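Local coordinates for oxidoreductase, NAD-binding (Acidithiobacillus ferrooxidans, PDB 7BVJ), which catalyses the NAD(+)-dependent oxidation of the 3-position of UDP-N-acetylglucosamine to a ketone, a step on the way to lipid A, at residues 116-122 with 266-272; 137-143 with 204-210; 157-162 with 192-197. All coordinates share one frame; numbering follows the deposited sequence.

Interaction 1: residues 116-122 with 266-272; sequences IGHIKRV and RDALAAE
V122 and I119 rest on the first turn of helix 268-282, and this small apolar patch is the tight part of a contact that links two widely separated parts of the chain. From V122 the CG2 methyl reaches the helix: it lies 3.5 Å from the carbonyl O of A268 and 3.9 Å from the CB of the same alanine, with A271 a little further along. I119 adds the branch that leads to CD1. Its CG1 is anti to the backbone N (chi1 -167°), which carries the chain toward the helix, so that CG1 sits 3.6 Å from A268 CB while CD1 ends 4.0 Å from L269 CB. The close approach of V122 CG2 to A268 O is consistent with the short alanine side chains on this side of the helix.

One turn on, E272 stretches an extended chain toward the inverse gamma turn centred on G117. Its OE1 comes within 3.2 Å of H118 N, but at an angle too poor for a hydrogen bond; the buried carboxylate is thus laid alongside the turn without being bonded to it there.

The solvent side is much looser. Exposed R266 reaches over V122 with a chain extended from CG to NE, and its NH2 makes a weak bond of 3.2 Å to V122 O, bent to 126°. The stronger partner of that nitrogen is Q127. R266 NE, by contrast, is buried by the contact and has no partner in the model.

Strand 114-117, which enters this contact, is an outermost strand of the parallel Rossmann sheet. Beyond helix 268-282 lies helix 13-25, whose F17 and H18 touch L269, while helices 157-173 and 290-312 pack on H118.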
# COMPACT_ATOMS: atom_id res chain seq x y z
N ILE A 116 -7.58 1.57 -3.00
CA ILE A 116 -6.37 2.26 -2.58
C ILE A 116 -5.19 1.36 -2.92
O ILE A 116 -5.26 0.14 -2.72
CB ILE A 116 -6.40 2.60 -1.07
CG1 ILE A 116 -7.75 3.21 -0.68
CG2 ILE A 116 -5.29 3.58 -0.72
CD1 ILE A 116 -8.17 4.41 -1.52
N GLY A 117 -4.12 1.96 -3.43
CA GLY A 117 -2.93 1.21 -3.82
C GLY A 117 -2.05 0.72 -2.69
O GLY A 117 -0.92 1.18 -2.52
N HIS A 118 -2.54 -0.26 -1.92
CA HIS A 118 -1.76 -0.86 -0.84
C HIS A 118 -1.15 -2.16 -1.36
O HIS A 118 -1.63 -3.27 -1.09
CB HIS A 118 -2.64 -1.06 0.39
CG HIS A 118 -2.77 0.18 1.21
ND1 HIS A 118 -1.70 0.73 1.88
CD2 HIS A 118 -3.82 1.00 1.43
CE1 HIS A 118 -2.10 1.82 2.51
NE2 HIS A 118 -3.38 2.01 2.25
N ILE A 119 -0.03 -1.99 -2.07
CA ILE A 119 0.56 -3.03 -2.91
C ILE A 119 0.95 -4.28 -2.12
O ILE A 119 0.84 -5.40 -2.64
CB ILE A 119 1.75 -2.44 -3.69
CG1 ILE A 119 2.19 -3.41 -4.80
CG2 ILE A 119 2.93 -2.07 -2.76
CD1 ILE A 119 2.82 -2.73 -6.02
N LYS A 120 1.36 -4.14 -0.85
CA LYS A 120 1.91 -5.23 -0.01
C LYS A 120 0.86 -6.32 0.22
O LYS A 120 1.21 -7.37 0.56
CB LYS A 120 2.39 -4.66 1.32
CG LYS A 120 3.87 -4.68 1.60
CD LYS A 120 4.64 -3.63 0.90
CE LYS A 120 5.51 -4.24 -0.18
NZ LYS A 120 6.08 -3.21 -1.05
N ARG A 121 -0.40 -5.99 0.05
CA ARG A 121 -1.44 -6.99 0.20
C ARG A 121 -1.35 -8.06 -0.87
O ARG A 121 -1.77 -9.20 -0.63
CB ARG A 121 -2.83 -6.36 0.15
CG ARG A 121 -3.18 -5.44 1.29
CD ARG A 121 -4.65 -5.14 1.28
NE ARG A 121 -5.07 -4.37 2.44
CZ ARG A 121 -6.31 -4.39 2.92
NH1 ARG A 121 -7.22 -5.13 2.31
NH2 ARG A 121 -6.64 -3.68 3.97
N VAL A 122 -0.85 -7.73 -2.07
CA VAL A 122 -0.77 -8.72 -3.14
C VAL A 122 0.62 -9.34 -3.24
O VAL A 122 0.89 -10.13 -4.15
CB VAL A 122 -1.23 -8.14 -4.50
CG1 VAL A 122 -2.58 -7.44 -4.38
CG2 VAL A 122 -0.21 -7.20 -5.09
N ARG A 266 5.89 -12.44 -8.94
CA ARG A 266 4.96 -11.91 -9.93
C ARG A 266 4.95 -10.38 -9.86
O ARG A 266 5.46 -9.76 -8.93
CB ARG A 266 3.55 -12.48 -9.75
CG ARG A 266 2.70 -11.77 -8.72
CD ARG A 266 1.32 -12.38 -8.66
NE ARG A 266 0.52 -11.82 -7.57
CZ ARG A 266 -0.41 -12.50 -6.90
NH1 ARG A 266 -0.64 -13.78 -7.20
NH2 ARG A 266 -1.10 -11.91 -5.92
N ASP A 267 4.37 -9.77 -10.89
CA ASP A 267 4.23 -8.32 -10.98
C ASP A 267 3.15 -7.86 -10.00
O ASP A 267 1.97 -8.12 -10.21
CB ASP A 267 3.88 -7.93 -12.41
CG ASP A 267 4.23 -6.49 -12.73
OD1 ASP A 267 4.03 -5.59 -11.87
OD2 ASP A 267 4.70 -6.26 -13.86
N ALA A 268 3.55 -7.18 -8.93
CA ALA A 268 2.57 -6.80 -7.91
C ALA A 268 1.62 -5.72 -8.42
O ALA A 268 0.41 -5.77 -8.18
CB ALA A 268 3.30 -6.34 -6.64
N LEU A 269 2.15 -4.72 -9.12
CA LEU A 269 1.30 -3.62 -9.56
C LEU A 269 0.35 -4.06 -10.67
O LEU A 269 -0.82 -3.66 -10.69
CB LEU A 269 2.18 -2.44 -9.99
CG LEU A 269 1.45 -1.26 -10.63
CD1 LEU A 269 0.55 -0.61 -9.61
CD2 LEU A 269 2.43 -0.26 -11.23
N ALA A 270 0.83 -4.91 -11.59
CA ALA A 270 -0.08 -5.54 -12.55
C ALA A 270 -1.18 -6.33 -11.84
O ALA A 270 -2.34 -6.29 -12.25
CB ALA A 270 0.70 -6.47 -13.49
N ALA A 271 -0.83 -7.07 -10.78
CA ALA A 271 -1.82 -7.84 -10.03
C ALA A 271 -2.87 -6.93 -9.42
O ALA A 271 -4.07 -7.19 -9.48
CB ALA A 271 -1.11 -8.66 -8.94
N GLU A 272 -2.41 -5.84 -8.80
CA GLU A 272 -3.31 -4.90 -8.15
C GLU A 272 -4.23 -4.21 -9.17
O GLU A 272 -5.43 -4.02 -8.92
CB GLU A 272 -2.43 -3.92 -7.35
CG GLU A 272 -3.00 -2.64 -6.81
CD GLU A 272 -2.00 -1.90 -5.89
OE1 GLU A 272 -2.12 -1.95 -4.64
OE2 GLU A 272 -1.06 -1.28 -6.42

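Interaction 2: residues 137-143 with 204-210; sequences PRYLEAE and GTVANLA
A parallel strand pair in the mixed sheet of the C-terminal Gfo/Idh/MocA domain brings strand 139-143 beside strand 206-210, their directions only 4° apart. The backbones follow the usual parallel pattern, in which alternate residues of one strand bond to two residues of the other: L140 N donates to V206 O at 3.0 Å and L140 O accepts from N208 N at 2.8 Å. A142 repeats the scheme with N208 O and A210 N, and a water donates to both A142 O and N208 O.

On the face carrying Y139, E141 and N208 the side chains form a polar cluster. A chi1 of 177° swings the Y139 ring along the sheet beside N208, bringing its OH to the amide. N208 ND2 gives it a nearly straight bond, 3.1 Å and 170°, with the hydroxyl in the amide plane. E141 OE2 lies at the ring edge, in plane, but its spacing to Y139 OH is too short to trust. The E141 side chain is also about 4 Å from a bound dihydroxybutane disulfonic acid. Further back along the ring, Y139 CE1 meets V206 CG1 at 4.0 Å.

The face of L140, A142, A207 and L209 is apolar and buried; there A142 CB meets L209 CD2 at 3.8 Å. At the entry to the pair, L140 CD1 reaches T205 CG2, 3.6 Å away, T205 OG1 lies 2.9 Å from P137 O, and a water donates to this hydroxyl.

Helix 157-173 covers the apolar face, where T169 touches L140 and L166 touches L209. At the flanks, strand 194-201 borders strand 206-215, while strand 219-225 pairs with strand 139-147, beginning with a classic beta bulge in which R138 and Y139 both face F225. E143 reaches that second neighbour too, in salt bridges to R221 and R223.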
# COMPACT_ATOMS: atom_id res chain seq x y z
N PRO A 137 -2.61 -13.40 13.69
CA PRO A 137 -1.37 -13.53 14.45
C PRO A 137 -1.51 -12.89 15.82
O PRO A 137 -2.29 -11.95 16.00
CB PRO A 137 -0.34 -12.79 13.60
CG PRO A 137 -1.14 -11.97 12.64
CD PRO A 137 -2.40 -12.72 12.40
N ARG A 138 -0.73 -13.39 16.77
CA ARG A 138 -0.70 -12.82 18.10
C ARG A 138 0.35 -11.72 18.23
O ARG A 138 0.15 -10.78 19.00
CB ARG A 138 -0.42 -13.91 19.14
CG ARG A 138 -1.20 -15.20 18.91
CD ARG A 138 -2.69 -14.93 18.93
NE ARG A 138 -3.48 -16.11 19.29
CZ ARG A 138 -4.80 -16.09 19.43
NH1 ARG A 138 -5.46 -14.95 19.22
NH2 ARG A 138 -5.45 -17.19 19.77
N TYR A 139 1.44 -11.82 17.48
CA TYR A 139 2.47 -10.78 17.49
C TYR A 139 3.04 -10.58 16.09
O TYR A 139 3.29 -11.55 15.38
CB TYR A 139 3.57 -11.16 18.49
CG TYR A 139 4.76 -10.22 18.59
CD1 TYR A 139 4.61 -8.89 18.96
CD2 TYR A 139 6.04 -10.69 18.37
CE1 TYR A 139 5.70 -8.05 19.05
CE2 TYR A 139 7.13 -9.87 18.46
CZ TYR A 139 6.96 -8.54 18.80
OH TYR A 139 8.08 -7.73 18.91
N LEU A 140 3.24 -9.32 15.68
CA LEU A 140 3.95 -9.01 14.43
C LEU A 140 5.10 -8.05 14.71
O LEU A 140 4.95 -7.06 15.44
CB LEU A 140 3.04 -8.38 13.36
CG LEU A 140 1.64 -8.88 13.05
CD1 LEU A 140 0.66 -8.28 14.05
CD2 LEU A 140 1.24 -8.48 11.64
N GLU A 141 6.26 -8.33 14.10
CA GLU A 141 7.48 -7.56 14.24
C GLU A 141 7.98 -7.26 12.84
O GLU A 141 8.26 -8.19 12.08
CB GLU A 141 8.52 -8.36 15.01
CG GLU A 141 9.37 -7.60 15.96
CD GLU A 141 10.20 -8.52 16.84
OE1 GLU A 141 10.85 -9.45 16.31
OE2 GLU A 141 10.19 -8.31 18.07
N ALA A 142 8.10 -5.98 12.47
CA ALA A 142 8.45 -5.68 11.09
C ALA A 142 9.49 -4.57 11.01
O ALA A 142 9.57 -3.71 11.89
CB ALA A 142 7.20 -5.31 10.23
N GLU A 143 10.29 -4.63 9.93
CA GLU A 143 11.28 -3.60 9.61
C GLU A 143 11.16 -3.20 8.14
O GLU A 143 11.20 -4.06 7.25
CB GLU A 143 12.71 -4.09 9.89
CG GLU A 143 12.95 -4.58 11.30
CD GLU A 143 14.19 -5.43 11.40
OE1 GLU A 143 15.29 -4.87 11.62
OE2 GLU A 143 14.06 -6.67 11.24
N GLY A 204 -6.05 -8.17 21.45
CA GLY A 204 -4.81 -8.42 22.16
C GLY A 204 -3.55 -8.56 21.32
O GLY A 204 -2.47 -8.74 21.90
N THR A 205 -3.64 -8.51 19.98
CA THR A 205 -2.44 -8.57 19.14
C THR A 205 -1.57 -7.33 19.34
O THR A 205 -2.07 -6.22 19.50
CB THR A 205 -2.79 -8.67 17.65
OG1 THR A 205 -3.64 -9.80 17.41
CG2 THR A 205 -1.52 -8.84 16.82
N VAL A 206 -0.25 -7.53 19.32
CA VAL A 206 0.72 -6.45 19.44
C VAL A 206 1.52 -6.41 18.14
O VAL A 206 1.96 -7.45 17.64
CB VAL A 206 1.66 -6.65 20.65
CG1 VAL A 206 2.87 -5.67 20.61
CG2 VAL A 206 0.88 -6.48 21.96
N ALA A 207 1.69 -5.21 17.59
CA ALA A 207 2.51 -4.97 16.41
C ALA A 207 3.66 -4.04 16.77
O ALA A 207 3.43 -2.97 17.34
CB ALA A 207 1.70 -4.35 15.26
N ASN A 208 4.88 -4.42 16.41
CA ASN A 208 6.10 -3.71 16.76
C ASN A 208 6.80 -3.39 15.43
O ASN A 208 7.54 -4.22 14.90
CB ASN A 208 6.98 -4.59 17.71
CG ASN A 208 8.40 -4.08 17.86
OD1 ASN A 208 8.69 -2.92 17.56
ND2 ASN A 208 9.28 -4.95 18.33
N LEU A 209 6.55 -2.18 14.91
CA LEU A 209 6.82 -1.83 13.51
C LEU A 209 7.87 -0.73 13.41
O LEU A 209 7.66 0.37 13.92
CB LEU A 209 5.54 -1.37 12.82
CG LEU A 209 4.34 -2.28 13.03
CD1 LEU A 209 3.16 -1.77 12.21
CD2 LEU A 209 4.74 -3.69 12.60
N ALA A 210 8.96 -1.02 12.72
CA ALA A 210 10.06 -0.08 12.55
C ALA A 210 10.16 0.38 11.10
O ALA A 210 9.91 -0.40 10.18
CB ALA A 210 11.38 -0.70 13.02
O HOH W 1 -4.53 -11.60 19.49
O HOH W 2 10.49 -4.37 14.43

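Interaction 3: residues 157-162 with 192-197; sequences VIMDLM and ADMATA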
# COMPACT_ATOMS: atom_id res chain seq x y z
N VAL A 157 8.28 8.88 6.87
CA VAL A 157 8.67 7.59 7.43
C VAL A 157 7.46 6.77 7.87
O VAL A 157 7.45 5.55 7.73
CB VAL A 157 9.68 7.86 8.57
CG1 VAL A 157 9.67 6.80 9.63
CG2 VAL A 157 11.09 8.00 7.96
N ILE A 158 6.41 7.42 8.36
CA ILE A 158 5.19 6.72 8.75
C ILE A 158 4.24 6.54 7.57
O ILE A 158 3.81 5.42 7.29
CB ILE A 158 4.50 7.48 9.91
CG1 ILE A 158 5.50 7.75 11.03
CG2 ILE A 158 3.33 6.67 10.44
CD1 ILE A 158 6.13 6.47 11.56
N MET A 159 3.91 7.64 6.87
CA MET A 159 2.88 7.62 5.83
C MET A 159 3.34 6.97 4.53
O MET A 159 2.50 6.51 3.74
CB MET A 159 2.39 9.04 5.54
CG MET A 159 1.86 9.82 6.75
SD MET A 159 0.48 9.07 7.66
CE MET A 159 -0.49 8.47 6.28
N ASP A 160 4.65 6.91 4.27
CA ASP A 160 5.15 6.31 3.04
C ASP A 160 5.86 4.98 3.23
O ASP A 160 6.05 4.27 2.24
CB ASP A 160 6.11 7.28 2.32
CG ASP A 160 5.46 8.62 2.01
OD1 ASP A 160 4.31 8.65 1.51
OD2 ASP A 160 6.10 9.66 2.29
N LEU A 161 6.31 4.65 4.45
CA LEU A 161 6.97 3.37 4.71
C LEU A 161 6.18 2.51 5.69
O LEU A 161 5.75 1.41 5.33
CB LEU A 161 8.38 3.59 5.27
CG LEU A 161 9.42 4.37 4.48
CD1 LEU A 161 10.69 4.48 5.30
CD2 LEU A 161 9.70 3.67 3.15
N MET A 162 5.93 3.02 6.90
CA MET A 162 5.37 2.17 7.94
C MET A 162 3.94 1.77 7.62
O MET A 162 3.48 0.70 8.06
CB MET A 162 5.43 2.86 9.29
CG MET A 162 5.32 1.88 10.44
SD MET A 162 5.06 2.64 12.03
CE MET A 162 6.74 3.13 12.48
N ALA A 192 11.10 12.97 11.56
CA ALA A 192 11.66 11.67 11.92
C ALA A 192 12.38 11.07 10.72
O ALA A 192 11.86 11.09 9.60
CB ALA A 192 10.55 10.73 12.40
N ASP A 193 13.61 10.58 10.94
CA ASP A 193 14.27 9.75 9.94
C ASP A 193 14.07 8.27 10.22
O ASP A 193 14.24 7.45 9.32
CB ASP A 193 15.77 10.03 9.89
CG ASP A 193 16.08 11.45 9.43
OD1 ASP A 193 15.59 11.88 8.35
OD2 ASP A 193 16.83 12.12 10.16
N MET A 194 13.76 7.93 11.46
CA MET A 194 13.38 6.56 11.78
C MET A 194 12.31 6.63 12.86
O MET A 194 12.30 7.54 13.68
CB MET A 194 14.59 5.75 12.26
CG MET A 194 15.57 6.60 13.04
SD MET A 194 16.99 5.69 13.67
CE MET A 194 18.02 5.65 12.21
N ALA A 195 11.39 5.68 12.82
CA ALA A 195 10.37 5.61 13.84
C ALA A 195 10.09 4.15 14.14
O ALA A 195 10.37 3.25 13.34
CB ALA A 195 9.09 6.34 13.44
N THR A 196 9.56 3.91 15.33
CA THR A 196 9.15 2.58 15.74
C THR A 196 7.89 2.73 16.56
O THR A 196 7.84 3.57 17.47
CB THR A 196 10.26 1.87 16.52
OG1 THR A 196 11.37 1.67 15.64
CG2 THR A 196 9.78 0.50 17.03
N ALA A 197 6.87 1.98 16.17
CA ALA A 197 5.58 2.00 16.85
C ALA A 197 5.31 0.65 17.49
O ALA A 197 5.75 -0.40 17.00
CB ALA A 197 4.44 2.35 15.89
O HOH W 3 9.09 10.87 8.46
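A chi1 of 152° turns V157 CG1 away from its own amide and onto A195, leaving the other methyl to a different part of segment 192-197, while M162 runs out extended and then bends at chi3 (-81°) to lay its sulfur and CE over the strand. This is helix-on-sheet packing on the mixed sheet of the C-terminal domain: the axis of helix 157-162 crosses that of strand 194-197 at -76° and 9.3 Å.

A195 is the meeting point. Its CB receives I158 CD1 at 3.5 Å and V157 CG1 at 3.9 Å, and M162 CE approaches from further along the strand. The other valine methyl, CG2, rests 3.5 Å from D193 O, near the classic beta bulge where D193 and M194 both face V185. On the strand side, then, the helix side chains are met chiefly by the methyls of two alanines, A195 and A197. The helix turn itself is wide, of pi type, closed by M162 N bonding to V157 O.

D193 points away from the helix, its carboxylate held by R213 and by the backbone N atoms of A187 and V188. Where the segments begin, one water bridges them, accepting from V157 N and donating to A192 O. At the far end, M162 SD settles 3.9 Å from A197 CB.

From the N terminus, the chain leaves the parallel Rossmann sheet at 116-122, whose partner 266-272 lies beyond the whole mixed sheet; interaction 1 therefore closes the widest loop. Within it, 137-143 opens interaction 2 and 157-162 opens interaction 3, which closes first, at 192-197, before 204-210 completes interaction 2. The three contacts thus nest and none cross. Interactions 2 and 3 touch, since strands 194-201 and 206-215 are sheet neighbours: L209 N probably bonds to A197 O, and M162 CE packs on L209 O. Interaction 1 touches neither; it ties the segment leaving the Rossmann edge strand to helix 268-282, while interaction 2 joins two strands of the mixed sheet and interaction 3 lays helix 157-173 on it.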